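Local coordinates for beta-1,4-exocellulase (Thermobifida fusca, PDB 4B4H), which probably hydrolyses beta-1,4-glycosidic bonds of cellulose as an exo-acting cellobiohydrolase, this chain being the family 6 catalytic domain of a longer secreted enzyme, at residues Lys11-Asn15 and Val67-Gly71; Phe222-Thr226 and Glu262-Val266. All coordinates share one frame; numbering follows the deposited sequence.

Interaction 1 of 2, residues Lys11-Asn15 and Val67-Gly71; sequences KLYVN and VRQSG
Q69 reaches from the last turn of helix 59-70 to V14, in the loop just past strand 11-12, and pairs its side-chain amide with both polar groups of that residue's backbone, imitating one rung of a beta sheet. The setting is a β/α unit of the glycoside hydrolase family 6 fold: the helix follows strand 38-40 and leads into strand 75-81, which lies parallel to strand 11-12.

The hydrogen bonds carry the contact. V14 N donates to Q69 OE1 at 2.9 Å, and Q69 NE2 returns a bond of the same length to V14 O, nearly straight at 169°. Each acceptor is met in its carbonyl plane on a lone pair, so the two bonds together fix the rotation of the amide. E65 takes a further bond from Q69 NE2, while one water bridges Q69 OE1 and L12 O. With a leucine in place of Q69, V14 N and V14 O would probably both lose their mate, and the water one of its two acceptors.

Van der Waals contact is supplied by Y13. With CG anti to the backbone N (chi1 -176°), the Y13 ring is carried alongside the Q69 amide; the two side chains cross at about a right angle, though their planes are 8° apart, and Y13 CE1 comes within 3.7 Å of Q69 NE2. The phenol itself is held by H62.

K11 bends at chi2 and chi3 so that NZ passes 3.9 Å from S70 O, too long for a hydrogen bond; its salt bridge is with D73, just beyond the helix.

At the helix end S70 turns back on the preceding turn: V67 O accepts from S70 N and, at 2.7 Å, from S70 OG, which also bonds to Y124 OH.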
ATOM      1  N   LYS A  11      -1.268 -20.103  -8.845  1.00 11.38           N
ATOM      2  CA  LYS A  11      -1.042 -20.267  -7.415  1.00 11.29           C
ATOM      3  C   LYS A  11      -0.360 -18.998  -6.893  1.00 10.94           C
ATOM      4  O   LYS A  11       0.310 -18.295  -7.653  1.00 10.75           O
ATOM      5  CB  LYS A  11      -0.125 -21.467  -7.140  1.00 11.84           C
ATOM      6  CG  LYS A  11      -0.802 -22.835  -7.112  1.00 12.55           C
ATOM      7  CD  LYS A  11      -0.548 -23.600  -8.400  1.00 13.29           C
ATOM      8  CE  LYS A  11      -0.150 -25.042  -8.131  1.00 13.55           C
ATOM      9  NZ  LYS A  11      -0.309 -25.927  -9.321  1.00 14.31           N
ATOM     10  N   LEU A  12      -0.522 -18.706  -5.611  1.00 10.77           N
ATOM     11  CA  LEU A  12       0.143 -17.553  -5.015  1.00 10.73           C
ATOM     12  C   LEU A  12       1.260 -17.979  -4.057  1.00 10.49           C
ATOM     13  O   LEU A  12       1.101 -18.910  -3.271  1.00 11.21           O
ATOM     14  CB  LEU A  12      -0.859 -16.622  -4.306  1.00 10.55           C
ATOM     15  CG  LEU A  12      -2.242 -16.387  -4.946  1.00 10.58           C
ATOM     16  CD1 LEU A  12      -3.138 -15.581  -4.005  1.00 10.61           C
ATOM     17  CD2 LEU A  12      -2.164 -15.737  -6.328  1.00 10.71           C
ATOM     18  N   TYR A  13       2.387 -17.273  -4.132  1.00  9.91           N
ATOM     19  CA  TYR A  13       3.532 -17.502  -3.242  1.00  9.86           C
ATOM     20  C   TYR A  13       3.140 -17.450  -1.763  1.00  9.61           C
ATOM     21  O   TYR A  13       2.378 -16.574  -1.367  1.00  9.39           O
ATOM     22  CB  TYR A  13       4.596 -16.426  -3.487  1.00  9.96           C
ATOM     23  CG  TYR A  13       5.864 -16.608  -2.690  1.00  9.94           C
ATOM     24  CD1 TYR A  13       6.659 -17.734  -2.871  1.00  9.99           C
ATOM     25  CD2 TYR A  13       6.261 -15.665  -1.734  1.00  9.51           C
ATOM     26  CE1 TYR A  13       7.823 -17.913  -2.152  1.00 10.11           C
ATOM     27  CE2 TYR A  13       7.433 -15.834  -1.003  1.00  9.87           C
ATOM     28  CZ  TYR A  13       8.202 -16.979  -1.215  1.00  9.94           C
ATOM     29  OH  TYR A  13       9.379 -17.203  -0.533  1.00 10.01           O
ATOM     30  N   VAL A  14       3.682 -18.366  -0.960  1.00  9.42           N
ATOM     31  CA  VAL A  14       3.564 -18.280   0.509  1.00  9.82           C
ATOM     32  C   VAL A  14       4.967 -18.075   1.084  1.00  9.95           C
ATOM     33  O   VAL A  14       5.869 -18.890   0.871  1.00 10.20           O
ATOM     34  CB  VAL A  14       2.873 -19.522   1.139  1.00  9.72           C
ATOM     35  CG1 VAL A  14       2.724 -19.372   2.649  1.00  9.86           C
ATOM     36  CG2 VAL A  14       1.498 -19.737   0.522  1.00  9.96           C
ATOM     37  N   ASN A  15       5.153 -16.980   1.810  1.00 10.25           N
ATOM     38  CA  ASN A  15       6.467 -16.639   2.345  1.00 10.53           C
ATOM     39  C   ASN A  15       6.716 -17.465   3.591  1.00 10.70           C
ATOM     40  O   ASN A  15       6.026 -17.275   4.602  1.00 10.88           O
ATOM     41  CB  ASN A  15       6.550 -15.142   2.649  1.00 10.40           C
ATOM     42  CG  ASN A  15       7.886 -14.725   3.249  1.00 10.60           C
ATOM     43  OD1 ASN A  15       8.724 -15.566   3.581  1.00 10.62           O
ATOM     44  ND2 ASN A  15       8.083 -13.423   3.406  1.00 10.73           N
ATOM     45  N   VAL A  67       9.469 -20.763  -7.274  1.00 10.79           N
ATOM     46  CA  VAL A  67       9.623 -21.744  -8.361  1.00 11.28           C
ATOM     47  C   VAL A  67       9.277 -23.142  -7.836  1.00 11.78           C
ATOM     48  O   VAL A  67       8.479 -23.870  -8.440  1.00 11.33           O
ATOM     49  CB  VAL A  67      11.050 -21.693  -8.966  1.00 11.66           C
ATOM     50  CG1 VAL A  67      11.357 -22.927  -9.785  1.00 11.65           C
ATOM     51  CG2 VAL A  67      11.206 -20.457  -9.832  1.00 10.88           C
ATOM     52  N   ARG A  68       9.848 -23.492  -6.690  1.00 12.27           N
ATOM     53  CA  ARG A  68       9.553 -24.770  -6.056  1.00 12.93           C
ATOM     54  C   ARG A  68       8.061 -24.936  -5.780  1.00 12.74           C
ATOM     55  O   ARG A  68       7.489 -25.978  -6.099  1.00 13.67           O
ATOM     56  CB  ARG A  68      10.381 -24.921  -4.787  1.00 13.92           C
ATOM     57  CG  ARG A  68      10.221 -26.247  -4.059  1.00 15.03           C
ATOM     58  CD  ARG A  68      11.170 -26.315  -2.870  1.00 16.27           C
ATOM     59  NE  ARG A  68      12.548 -26.536  -3.304  1.00 17.19           N
ATOM     60  CZ  ARG A  68      13.467 -25.583  -3.467  1.00 17.19           C
ATOM     61  NH1 ARG A  68      13.173 -24.303  -3.235  1.00 16.92           N
ATOM     62  NH2 ARG A  68      14.681 -25.916  -3.879  1.00 17.70           N
ATOM     63  N   GLN A  69       7.422 -23.901  -5.230  1.00 11.98           N
ATOM     64  CA  GLN A  69       5.986 -23.973  -4.924  1.00 11.80           C
ATOM     65  C   GLN A  69       5.094 -24.067  -6.161  1.00 11.66           C
ATOM     66  O   GLN A  69       3.954 -24.520  -6.062  1.00 11.43           O
ATOM     67  CB  GLN A  69       5.540 -22.764  -4.085  1.00 11.76           C
ATOM     68  CG  GLN A  69       6.119 -22.707  -2.689  1.00 11.54           C
ATOM     69  CD  GLN A  69       5.736 -21.438  -1.944  1.00 11.45           C
ATOM     70  OE1 GLN A  69       4.782 -20.735  -2.308  1.00 11.40           O
ATOM     71  NE2 GLN A  69       6.502 -21.118  -0.919  1.00 11.60           N
ATOM     72  N   SER A  70       5.610 -23.635  -7.318  1.00 11.88           N
ATOM     73  CA  SER A  70       4.846 -23.608  -8.565  1.00 11.90           C
ATOM     74  C   SER A  70       4.555 -24.996  -9.122  1.00 12.16           C
ATOM     75  O   SER A  70       3.483 -25.225  -9.665  1.00 11.47           O
ATOM     76  CB  SER A  70       5.558 -22.758  -9.623  1.00 11.96           C
ATOM     77  OG  SER A  70       6.595 -23.469 -10.279  1.00 11.97           O
ATOM     78  N   GLY A  71       5.514 -25.909  -8.984  1.00 12.76           N
ATOM     79  CA  GLY A  71       5.389 -27.262  -9.539  1.00 13.74           C
ATOM     80  C   GLY A  71       5.337 -27.334 -11.057  1.00 14.23           C
ATOM     81  O   GLY A  71       5.116 -28.403 -11.622  1.00 14.91           O
TER
HETATM   82  O   HOH W   1       2.132 -21.377  -3.169  1.00 13.95           O

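Interaction 2 of 2, residues Phe222-Thr226 and Glu262-Val266; sequences FISNT and ELSFV
Strand 222-224 and the first turn of helix 262-276 run nearly antiparallel, their axes 9.8 Å apart at closest and 154° between directions, with S224 and V266 nearest at 7.0 Å between CA atoms. A short hydrogen bond joins them, S224 OG donating to E262 OE1 at 2.6 Å. The hydroxyl meets that oxygen on the anti side, 17° out of the carboxylate plane. A bend at chi2 folds the E262 chain so that OE1 faces S224; OE2 accepts from the backbone N of H189, so both oxygens of this buried carboxylate have partners.

The amide of N225, whose oxygen is bonded to S230 N, is stacked over the E262 carboxylate with the planes 30° apart, N225 CG lying 4.2 Å from E262 CD and 3.9 Å from the methylene E262 CG. Next to the polar pair, one turn along the helix, V266 CG1 presses tightly on S224 CB at 3.4 Å. F265 offers its ring edge to that same CB.

Strand 221-224, helix 262-276 and the parallel strand 283-287 form a beta-alpha-beta crossover of the family 6 distorted barrel, whose C-terminal strand ends carry the substrate-cleft loops; N228 and H188, which probably bind substrate, lie close by.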
ATOM      1  N   PHE A 222      -2.178  -0.429 -11.285  1.00  6.54           N
ATOM      2  CA  PHE A 222      -1.996   0.396 -10.107  1.00  6.38           C
ATOM      3  C   PHE A 222      -2.478  -0.352  -8.868  1.00  6.17           C
ATOM      4  O   PHE A 222      -3.351  -1.195  -8.947  1.00  6.01           O
ATOM      5  CB  PHE A 222      -2.738   1.729 -10.286  1.00  6.91           C
ATOM      6  CG  PHE A 222      -2.187   2.582 -11.403  1.00  7.21           C
ATOM      7  CD1 PHE A 222      -2.541   2.355 -12.732  1.00  7.47           C
ATOM      8  CD2 PHE A 222      -1.283   3.597 -11.120  1.00  7.50           C
ATOM      9  CE1 PHE A 222      -2.014   3.134 -13.760  1.00  7.62           C
ATOM     10  CE2 PHE A 222      -0.754   4.372 -12.140  1.00  7.73           C
ATOM     11  CZ  PHE A 222      -1.115   4.142 -13.449  1.00  7.77           C
ATOM     12  N   ILE A 223      -1.887  -0.040  -7.730  1.00  5.96           N
ATOM     13  CA  ILE A 223      -2.313  -0.599  -6.449  1.00  5.64           C
ATOM     14  C   ILE A 223      -2.666   0.495  -5.446  1.00  5.76           C
ATOM     15  O   ILE A 223      -1.852   1.419  -5.200  1.00  5.62           O
ATOM     16  CB  ILE A 223      -1.271  -1.586  -5.858  1.00  5.66           C
ATOM     17  CG1 ILE A 223      -1.731  -2.114  -4.498  1.00  5.65           C
ATOM     18  CG2 ILE A 223       0.087  -0.906  -5.683  1.00  5.63           C
ATOM     19  CD1 ILE A 223      -0.897  -3.263  -3.973  1.00  5.66           C
ATOM     20  N   SER A 224      -3.834   0.337  -4.832  1.00  5.51           N
ATOM     21  CA  SER A 224      -4.258   1.197  -3.728  1.00  5.53           C
ATOM     22  C   SER A 224      -4.280   0.501  -2.375  1.00  5.42           C
ATOM     23  O   SER A 224      -4.335  -0.761  -2.279  1.00  5.23           O
ATOM     24  CB  SER A 224      -5.646   1.804  -3.985  1.00  5.67           C
ATOM     25  OG  SER A 224      -6.685   1.013  -3.422  1.00  6.00           O
ATOM     26  N   ASN A 225      -4.249   1.353  -1.344  1.00  5.36           N
ATOM     27  CA  ASN A 225      -4.403   0.966   0.055  1.00  5.46           C
ATOM     28  C   ASN A 225      -3.201   0.214   0.630  1.00  5.37           C
ATOM     29  O   ASN A 225      -3.326  -0.428   1.671  1.00  5.46           O
ATOM     30  CB  ASN A 225      -5.676   0.117   0.244  1.00  5.50           C
ATOM     31  CG  ASN A 225      -6.284   0.275   1.605  1.00  5.93           C
ATOM     32  OD1 ASN A 225      -6.147   1.318   2.237  1.00  6.13           O
ATOM     33  ND2 ASN A 225      -6.983  -0.768   2.072  1.00  5.81           N
ATOM     34  N   THR A 226      -2.044   0.297  -0.042  1.00  5.34           N
ATOM     35  CA  THR A 226      -0.908  -0.582   0.305  1.00  5.45           C
ATOM     36  C   THR A 226      -0.450  -0.279   1.719  1.00  5.74           C
ATOM     37  O   THR A 226      -0.161   0.877   2.047  1.00  6.08           O
ATOM     38  CB  THR A 226       0.293  -0.446  -0.647  1.00  5.43           C
ATOM     39  OG1 THR A 226      -0.156  -0.497  -1.995  1.00  5.47           O
ATOM     40  CG2 THR A 226       1.245  -1.599  -0.402  1.00  5.22           C
ATOM     41  N   GLU A 262     -12.256   2.273  -1.094  1.00  8.70           N
ATOM     42  CA  GLU A 262     -11.189   2.067  -2.072  1.00  8.27           C
ATOM     43  C   GLU A 262     -11.690   1.589  -3.428  1.00  8.07           C
ATOM     44  O   GLU A 262     -11.135   1.954  -4.469  1.00  8.04           O
ATOM     45  CB  GLU A 262     -10.152   1.077  -1.531  1.00  8.05           C
ATOM     46  CG  GLU A 262      -9.288   1.621  -0.400  1.00  7.92           C
ATOM     47  CD  GLU A 262      -8.480   2.831  -0.833  1.00  7.96           C
ATOM     48  OE1 GLU A 262      -7.521   2.672  -1.599  1.00  7.64           O
ATOM     49  OE2 GLU A 262      -8.823   3.962  -0.437  1.00  7.65           O
ATOM     50  N   LEU A 263     -12.733   0.771  -3.425  1.00  8.36           N
ATOM     51  CA  LEU A 263     -13.190   0.207  -4.672  1.00  8.52           C
ATOM     52  C   LEU A 263     -13.752   1.273  -5.612  1.00  8.52           C
ATOM     53  O   LEU A 263     -13.388   1.313  -6.796  1.00  8.71           O
ATOM     54  CB  LEU A 263     -14.195  -0.919  -4.440  1.00  8.53           C
ATOM     55  CG  LEU A 263     -14.680  -1.590  -5.729  1.00  8.60           C
ATOM     56  CD1 LEU A 263     -13.565  -2.274  -6.496  1.00  8.43           C
ATOM     57  CD2 LEU A 263     -15.790  -2.587  -5.431  1.00  8.74           C
ATOM     58  N   SER A 264     -14.624   2.140  -5.089  1.00  8.73           N
ATOM     59  CA  SER A 264     -15.153   3.231  -5.897  1.00  9.11           C
ATOM     60  C   SER A 264     -14.008   4.045  -6.470  1.00  8.97           C
ATOM     61  O   SER A 264     -14.011   4.402  -7.640  1.00  9.39           O
ATOM     62  CB  SER A 264     -16.058   4.134  -5.064  1.00  9.35           C
ATOM     63  OG  SER A 264     -15.353   4.672  -3.960  1.00  9.89           O
ATOM     64  N   PHE A 265     -13.025   4.314  -5.613  1.00  8.56           N
ATOM     65  CA  PHE A 265     -11.850   5.102  -5.942  1.00  8.61           C
ATOM     66  C   PHE A 265     -11.014   4.502  -7.082  1.00  8.47           C
ATOM     67  O   PHE A 265     -10.826   5.147  -8.120  1.00  8.34           O
ATOM     68  CB  PHE A 265     -11.024   5.332  -4.667  1.00  8.63           C
ATOM     69  CG  PHE A 265      -9.642   5.898  -4.907  1.00  8.66           C
ATOM     70  CD1 PHE A 265      -9.465   7.187  -5.401  1.00  8.74           C
ATOM     71  CD2 PHE A 265      -8.515   5.127  -4.631  1.00  8.63           C
ATOM     72  CE1 PHE A 265      -8.188   7.698  -5.592  1.00  8.98           C
ATOM     73  CE2 PHE A 265      -7.242   5.627  -4.831  1.00  8.85           C
ATOM     74  CZ  PHE A 265      -7.077   6.910  -5.318  1.00  8.91           C
ATOM     75  N   VAL A 266     -10.493   3.291  -6.901  1.00  8.34           N
ATOM     76  CA  VAL A 266      -9.666   2.683  -7.975  1.00  8.37           C
ATOM     77  C   VAL A 266     -10.420   2.480  -9.300  1.00  8.64           C
ATOM     78  O   VAL A 266      -9.811   2.529 -10.366  1.00  8.27           O
ATOM     79  CB  VAL A 266      -8.927   1.377  -7.557  1.00  8.09           C
ATOM     80  CG1 VAL A 266      -8.021   1.650  -6.363  1.00  7.99           C
ATOM     81  CG2 VAL A 266      -9.903   0.243  -7.273  1.00  8.23           C
TER

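Overall arrangement
Both contacts set a helix against the same curved, mainly parallel sheet, but at different depths: interaction 1 is centred about 22 Å from the middle of the chain and partly buried, interaction 2 only about 9 Å and wholly buried. Their centres are 26 Å apart and their nearest atoms about 13 Å, so they do not touch, though both reach the same sheet. Interaction 2 borders the probable substrate site, the side chains of N225 and E262 lying about 3 Å from those of N228 and H188 respectively. Interaction 1 stands further back, with the Y13 side chain about 10 Å from that of W39 and 11 Å from that of E357.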